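Local coordinates for YkuI protein (Bacillus subtilis, PDB 2BAS), which binds the second messenger cyclic di-GMP and probably hydrolyses it as an EAL-family phosphodiesterase, at residues L196-Q201 with P210-V215; S218-A223 with A228-E233. All blocks are in the same frame, centred on the assembly; numbering follows the deposited sequence.

How the contacts relate
Two successive contacts illustrate how a beta-alpha-beta unit is closed in an EAL domain. From the N terminus, the chain runs up strand 195-199, passes through a loop that includes the unmodelled residues 205-208, and enters helix 211-226; contact 1 closes this loop by joining the strand's end to the helix's first turn. Contact 2 follows, closing the short return from the helix to strand 229-233. The contacts are in series, neither nested nor crossed. They meet in the sheet, where strands 195-199 and 229-233 are parallel neighbours and the Ile198 N and Leu231 O atoms, 2.7 Å apart, probably form a hydrogen bond.

Contact 1. Residues L196-Q201 with P210-V215; sequences LKIDLQ and PSYEHV
A single phenol spans almost the whole gap between strand and helix: Tyr212, in the first turn of helix 211-226, brings its OH to the backbone O of Asp199, the last residue of strand 195-199. The backbones stay well apart, the nearest CA atoms, those of Ile198 and Val215, being 11.6 Å from each other. With CG anti to the backbone N (chi1 -174°), the tyrosine side chain reaches from the helix toward the strand. Tyr212 OH donates to Asp199 O over 3.2 Å, a weak bond, and the carbonyl oxygen comes in roughly in line with the ring. One residue earlier, Ile198 offers its CG2 branch, which meets the hydroxyl end of the phenol, 4.2 Å from Tyr212 OH. On the helix side, Leu216 and, from the neighbouring strand, Leu230 pack against Ile198.

The acceptor belongs to a residue that also shapes the strand's exit. Asp199 OD1 takes the backbone N-H of Gln201, with Gln201 N at 3.0 Å and an N-H...O angle of 166°, forming an Asx turn; the donor meets OD1 from above the carboxylate, 60° out of its plane. The carboxylate of Asp234 lies close to the same OD1, as a like charge. Around the helix start the second subunit takes part: Asp186 of that subunit packs on Tyr212, and Ser211 OG makes a weak hydrogen bond to Ala189 O of the neighbouring chain.

In this strand-to-helix step of a beta-alpha-beta crossover, one long side chain crosses the usual helix-to-sheet spacing. The chemistry implies that between these segments the link is mainly one weak bond, to which Leu216 of the same helix adds apolar packing on Ile198.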
loop_
_atom_site.group_PDB
_atom_site.type_symbol
_atom_site.label_atom_id
_atom_site.label_comp_id
_atom_site.label_asym_id
_atom_site.label_seq_id
_atom_site.Cartn_x
_atom_site.Cartn_y
_atom_site.Cartn_z
ATOM N N LEU A 196 6.955 11.908 -3.776
ATOM C CA LEU A 196 5.908 11.937 -2.771
ATOM C C LEU A 196 6.486 12.584 -1.529
ATOM O O LEU A 196 7.501 12.122 -1.011
ATOM C CB LEU A 196 5.444 10.511 -2.448
ATOM C CG LEU A 196 4.815 9.665 -3.548
ATOM C CD1 LEU A 196 4.470 8.285 -2.997
ATOM C CD2 LEU A 196 3.570 10.341 -4.130
ATOM N N LYS A 197 5.871 13.662 -1.060
ATOM C CA LYS A 197 6.329 14.323 0.168
ATOM C C LYS A 197 5.501 13.858 1.356
ATOM O O LYS A 197 4.274 14.018 1.376
ATOM C CB LYS A 197 6.257 15.842 0.070
ATOM C CG LYS A 197 7.295 16.486 -0.819
ATOM C CD LYS A 197 7.461 17.999 -0.528
ATOM C CE LYS A 197 8.482 18.278 0.592
ATOM N NZ LYS A 197 8.974 19.705 0.612
ATOM N N ILE A 198 6.183 13.277 2.336
ATOM C CA ILE A 198 5.547 12.752 3.536
ATOM C C ILE A 198 5.942 13.606 4.740
ATOM O O ILE A 198 7.117 13.821 5.001
ATOM C CB ILE A 198 5.909 11.250 3.730
ATOM C CG1 ILE A 198 5.486 10.445 2.497
ATOM C CG2 ILE A 198 5.254 10.682 4.969
ATOM C CD1 ILE A 198 6.074 9.037 2.413
ATOM N N ASP A 199 4.935 14.126 5.434
ATOM C CA ASP A 199 5.097 14.933 6.639
ATOM C C ASP A 199 5.166 13.989 7.837
ATOM O O ASP A 199 4.443 12.998 7.887
ATOM C CB ASP A 199 3.900 15.881 6.766
ATOM C CG ASP A 199 3.775 16.515 8.149
ATOM O OD1 ASP A 199 4.812 16.831 8.776
ATOM O OD2 ASP A 199 2.627 16.714 8.605
ATOM N N LEU A 200 6.024 14.288 8.804
ATOM C CA LEU A 200 6.186 13.391 9.948
ATOM C C LEU A 200 5.799 14.008 11.294
ATOM O O LEU A 200 6.150 13.472 12.351
ATOM C CB LEU A 200 7.604 12.812 9.992
ATOM C CG LEU A 200 8.052 11.931 8.821
ATOM C CD1 LEU A 200 9.505 11.530 9.009
ATOM C CD2 LEU A 200 7.163 10.697 8.665
ATOM N N GLN A 201 5.083 15.132 11.251
ATOM C CA GLN A 201 4.538 15.746 12.458
ATOM C C GLN A 201 3.538 14.788 13.088
ATOM O O GLN A 201 3.511 14.609 14.309
ATOM C CB GLN A 201 3.823 17.055 12.126
ATOM C CG GLN A 201 4.726 18.248 11.873
ATOM C CD GLN A 201 3.990 19.389 11.183
ATOM O OE1 GLN A 201 3.387 19.200 10.121
ATOM N NE2 GLN A 201 4.041 20.581 11.780
ATOM N N PRO A 210 0.681 1.597 14.822
ATOM C CA PRO A 210 -0.686 2.101 14.700
ATOM C C PRO A 210 -1.081 2.183 13.212
ATOM O O PRO A 210 -0.227 2.013 12.322
ATOM C CB PRO A 210 -0.586 3.503 15.303
ATOM C CG PRO A 210 0.808 3.938 14.963
ATOM C CD PRO A 210 1.643 2.684 15.101
ATOM N N SER A 211 -2.358 2.448 12.953
ATOM C CA SER A 211 -2.878 2.585 11.593
ATOM C C SER A 211 -1.960 3.393 10.664
ATOM O O SER A 211 -1.687 2.973 9.536
ATOM C CB SER A 211 -4.269 3.223 11.629
ATOM O OG SER A 211 -5.230 2.356 12.209
ATOM N N TYR A 212 -1.480 4.539 11.151
ATOM C CA TYR A 212 -0.678 5.464 10.342
ATOM C C TYR A 212 0.571 4.847 9.711
ATOM O O TYR A 212 0.883 5.125 8.544
ATOM C CB TYR A 212 -0.312 6.728 11.133
ATOM C CG TYR A 212 0.387 7.773 10.291
ATOM C CD1 TYR A 212 -0.288 8.424 9.257
ATOM C CD2 TYR A 212 1.727 8.106 10.515
ATOM C CE1 TYR A 212 0.344 9.382 8.473
ATOM C CE2 TYR A 212 2.373 9.071 9.727
ATOM C CZ TYR A 212 1.668 9.701 8.708
ATOM O OH TYR A 212 2.273 10.653 7.920
ATOM N N GLU A 213 1.277 4.014 10.476
ATOM C CA GLU A 213 2.465 3.340 9.967
ATOM C C GLU A 213 2.116 2.265 8.916
ATOM O O GLU A 213 2.878 2.013 7.988
ATOM C CB GLU A 213 3.274 2.750 11.111
ATOM C CG GLU A 213 4.761 2.677 10.800
ATOM C CD GLU A 213 5.653 2.501 12.035
ATOM O OE1 GLU A 213 5.218 2.805 13.177
ATOM O OE2 GLU A 213 6.810 2.060 11.841
ATOM N N HIS A 214 0.949 1.653 9.033
ATOM C CA HIS A 214 0.548 0.713 8.012
ATOM C C HIS A 214 0.196 1.416 6.700
ATOM O O HIS A 214 0.596 0.962 5.630
ATOM C CB HIS A 214 -0.584 -0.166 8.502
ATOM C CG HIS A 214 -0.178 -1.095 9.599
ATOM N ND1 HIS A 214 -1.046 -1.500 10.595
ATOM C CD2 HIS A 214 1.008 -1.687 9.870
ATOM C CE1 HIS A 214 -0.420 -2.329 11.413
ATOM N NE2 HIS A 214 0.830 -2.452 10.998
ATOM N N VAL A 215 -0.519 2.534 6.786
ATOM C CA VAL A 215 -0.850 3.328 5.609
ATOM C C VAL A 215 0.410 3.771 4.866
ATOM O O VAL A 215 0.475 3.656 3.644
ATOM C CB VAL A 215 -1.733 4.555 5.964
ATOM C CG1 VAL A 215 -1.851 5.518 4.776
ATOM C CG2 VAL A 215 -3.126 4.109 6.457
#

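Contact 2. Residues S218-A223 with A228-E233; sequences SISLLA and AALLYE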
loop_
_atom_site.group_PDB
_atom_site.type_symbol
_atom_site.label_atom_id
_atom_site.label_comp_id
_atom_site.label_asym_id
_atom_site.label_seq_id
_atom_site.Cartn_x
_atom_site.Cartn_y
_atom_site.Cartn_z
ATOM N N SER A 218 2.031 0.777 2.894
ATOM C CA SER A 218 1.425 0.450 1.606
ATOM C C SER A 218 1.726 1.506 0.542
ATOM O O SER A 218 1.872 1.184 -0.648
ATOM C CB SER A 218 -0.085 0.227 1.724
ATOM O OG SER A 218 -0.760 1.453 1.901
ATOM N N ILE A 219 1.814 2.763 0.966
ATOM C CA ILE A 219 2.178 3.850 0.059
ATOM C C ILE A 219 3.627 3.676 -0.407
ATOM O O ILE A 219 3.941 3.867 -1.585
ATOM C CB ILE A 219 1.967 5.227 0.724
ATOM C CG1 ILE A 219 0.464 5.500 0.865
ATOM C CG2 ILE A 219 2.659 6.325 -0.087
ATOM C CD1 ILE A 219 0.090 6.725 1.717
ATOM N N SER A 220 4.495 3.307 0.531
ATOM C CA SER A 220 5.910 3.066 0.269
ATOM C C SER A 220 6.098 2.016 -0.846
ATOM O O SER A 220 6.908 2.207 -1.759
ATOM C CB SER A 220 6.572 2.602 1.571
ATOM O OG SER A 220 7.981 2.597 1.502
ATOM N N LEU A 221 5.335 0.923 -0.764
ATOM C CA LEU A 221 5.386 -0.163 -1.748
ATOM C C LEU A 221 4.975 0.286 -3.129
ATOM O O LEU A 221 5.698 0.056 -4.099
ATOM C CB LEU A 221 4.461 -1.320 -1.358
ATOM C CG LEU A 221 4.767 -2.172 -0.131
ATOM C CD1 LEU A 221 3.725 -3.274 -0.078
ATOM C CD2 LEU A 221 6.194 -2.741 -0.132
ATOM N N LEU A 222 3.789 0.889 -3.211
ATOM C CA LEU A 222 3.261 1.417 -4.459
ATOM C C LEU A 222 4.284 2.338 -5.111
ATOM O O LEU A 222 4.438 2.323 -6.343
ATOM C CB LEU A 222 1.936 2.150 -4.218
ATOM C CG LEU A 222 1.280 2.946 -5.356
ATOM C CD1 LEU A 222 0.941 2.050 -6.533
ATOM C CD2 LEU A 222 0.027 3.636 -4.870
ATOM N N ALA A 223 4.989 3.109 -4.280
ATOM C CA ALA A 223 5.979 4.076 -4.759
ATOM C C ALA A 223 7.184 3.376 -5.361
ATOM O O ALA A 223 7.752 3.840 -6.352
ATOM C CB ALA A 223 6.415 5.005 -3.645
ATOM N N ALA A 228 8.235 6.573 -7.734
ATOM C CA ALA A 228 8.178 7.851 -7.041
ATOM C C ALA A 228 9.126 7.752 -5.853
ATOM O O ALA A 228 9.026 6.808 -5.060
ATOM C CB ALA A 228 6.755 8.166 -6.577
ATOM N N ALA A 229 10.060 8.696 -5.751
ATOM C CA ALA A 229 10.949 8.757 -4.597
ATOM C C ALA A 229 10.188 9.391 -3.434
ATOM O O ALA A 229 9.304 10.233 -3.641
ATOM C CB ALA A 229 12.194 9.571 -4.920
ATOM N N LEU A 230 10.543 8.997 -2.219
ATOM C CA LEU A 230 9.920 9.529 -1.025
ATOM C C LEU A 230 10.775 10.632 -0.429
ATOM O O LEU A 230 11.972 10.454 -0.190
ATOM C CB LEU A 230 9.724 8.431 0.028
ATOM C CG LEU A 230 8.977 7.167 -0.394
ATOM C CD1 LEU A 230 9.071 6.129 0.711
ATOM C CD2 LEU A 230 7.517 7.460 -0.742
ATOM N N LEU A 231 10.139 11.772 -0.189
ATOM C CA LEU A 231 10.754 12.881 0.526
ATOM C C LEU A 231 10.070 13.058 1.889
ATOM O O LEU A 231 8.883 13.401 1.964
ATOM C CB LEU A 231 10.649 14.150 -0.315
ATOM C CG LEU A 231 11.008 15.521 0.258
ATOM C CD1 LEU A 231 12.248 15.492 1.105
ATOM C CD2 LEU A 231 11.172 16.515 -0.886
ATOM N N TYR A 232 10.805 12.792 2.963
ATOM C CA TYR A 232 10.261 12.997 4.299
ATOM C C TYR A 232 10.612 14.387 4.748
ATOM O O TYR A 232 11.786 14.722 4.843
ATOM C CB TYR A 232 10.802 11.970 5.286
ATOM C CG TYR A 232 10.276 10.582 5.047
ATOM C CD1 TYR A 232 10.841 9.764 4.086
ATOM C CD2 TYR A 232 9.207 10.088 5.775
ATOM C CE1 TYR A 232 10.358 8.490 3.865
ATOM C CE2 TYR A 232 8.723 8.811 5.557
ATOM C CZ TYR A 232 9.303 8.025 4.602
ATOM O OH TYR A 232 8.830 6.764 4.359
ATOM N N GLU A 233 9.586 15.195 4.995
ATOM C CA GLU A 233 9.748 16.567 5.481
ATOM C C GLU A 233 9.280 16.702 6.934
ATOM O O GLU A 233 8.739 15.758 7.511
ATOM C CB GLU A 233 9.021 17.575 4.568
ATOM C CG GLU A 233 7.508 17.494 4.567
ATOM C CD GLU A 233 6.846 18.720 3.949
ATOM O OE1 GLU A 233 6.936 19.830 4.533
ATOM O OE2 GLU A 233 6.212 18.571 2.879
#
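Ala223, in the last turn of helix 211-226, meets Ala228, just before strand 229-233, at the tight end of this contact. The backbone N of Ala228 donates to Ala223 O at 3.1 Å, with an N-H...O angle of 149° and the donor tilted 17° from the carbonyl plane. Beside this bond the two CB atoms lie 4.3 Å apart, and Ala223 CB also comes to 3.5 Å from Ala228 O. The small methyls fit the short approach, with the CA atoms of the two alanines only 4.9 Å apart.

Further along the strand the spacing widens and a longer side chain must fill it. Leu230 points toward the helix and divides its two methyls: CD2 meets Ala223 CB at 4.0 Å, while CD1 lies 3.8 Å from Ser220 OG. That second meeting is a non-bonded one, a methyl against the hydroxyl of Ser220, which is partly exposed, whereas Ala223, Ala228 and Leu230 are buried. Ile198 of the adjoining strand backs Leu230, and another face of the helix turns to the second subunit, where Leu221 packs on Leu221 of that chain.

The arrangement is the helix-to-strand return of a beta-alpha-beta crossover. Its chemistry implies that, between these two segments, a backbone hydrogen bond ties the turn and the two methyls of Leu230 supply the apolar contact farther along.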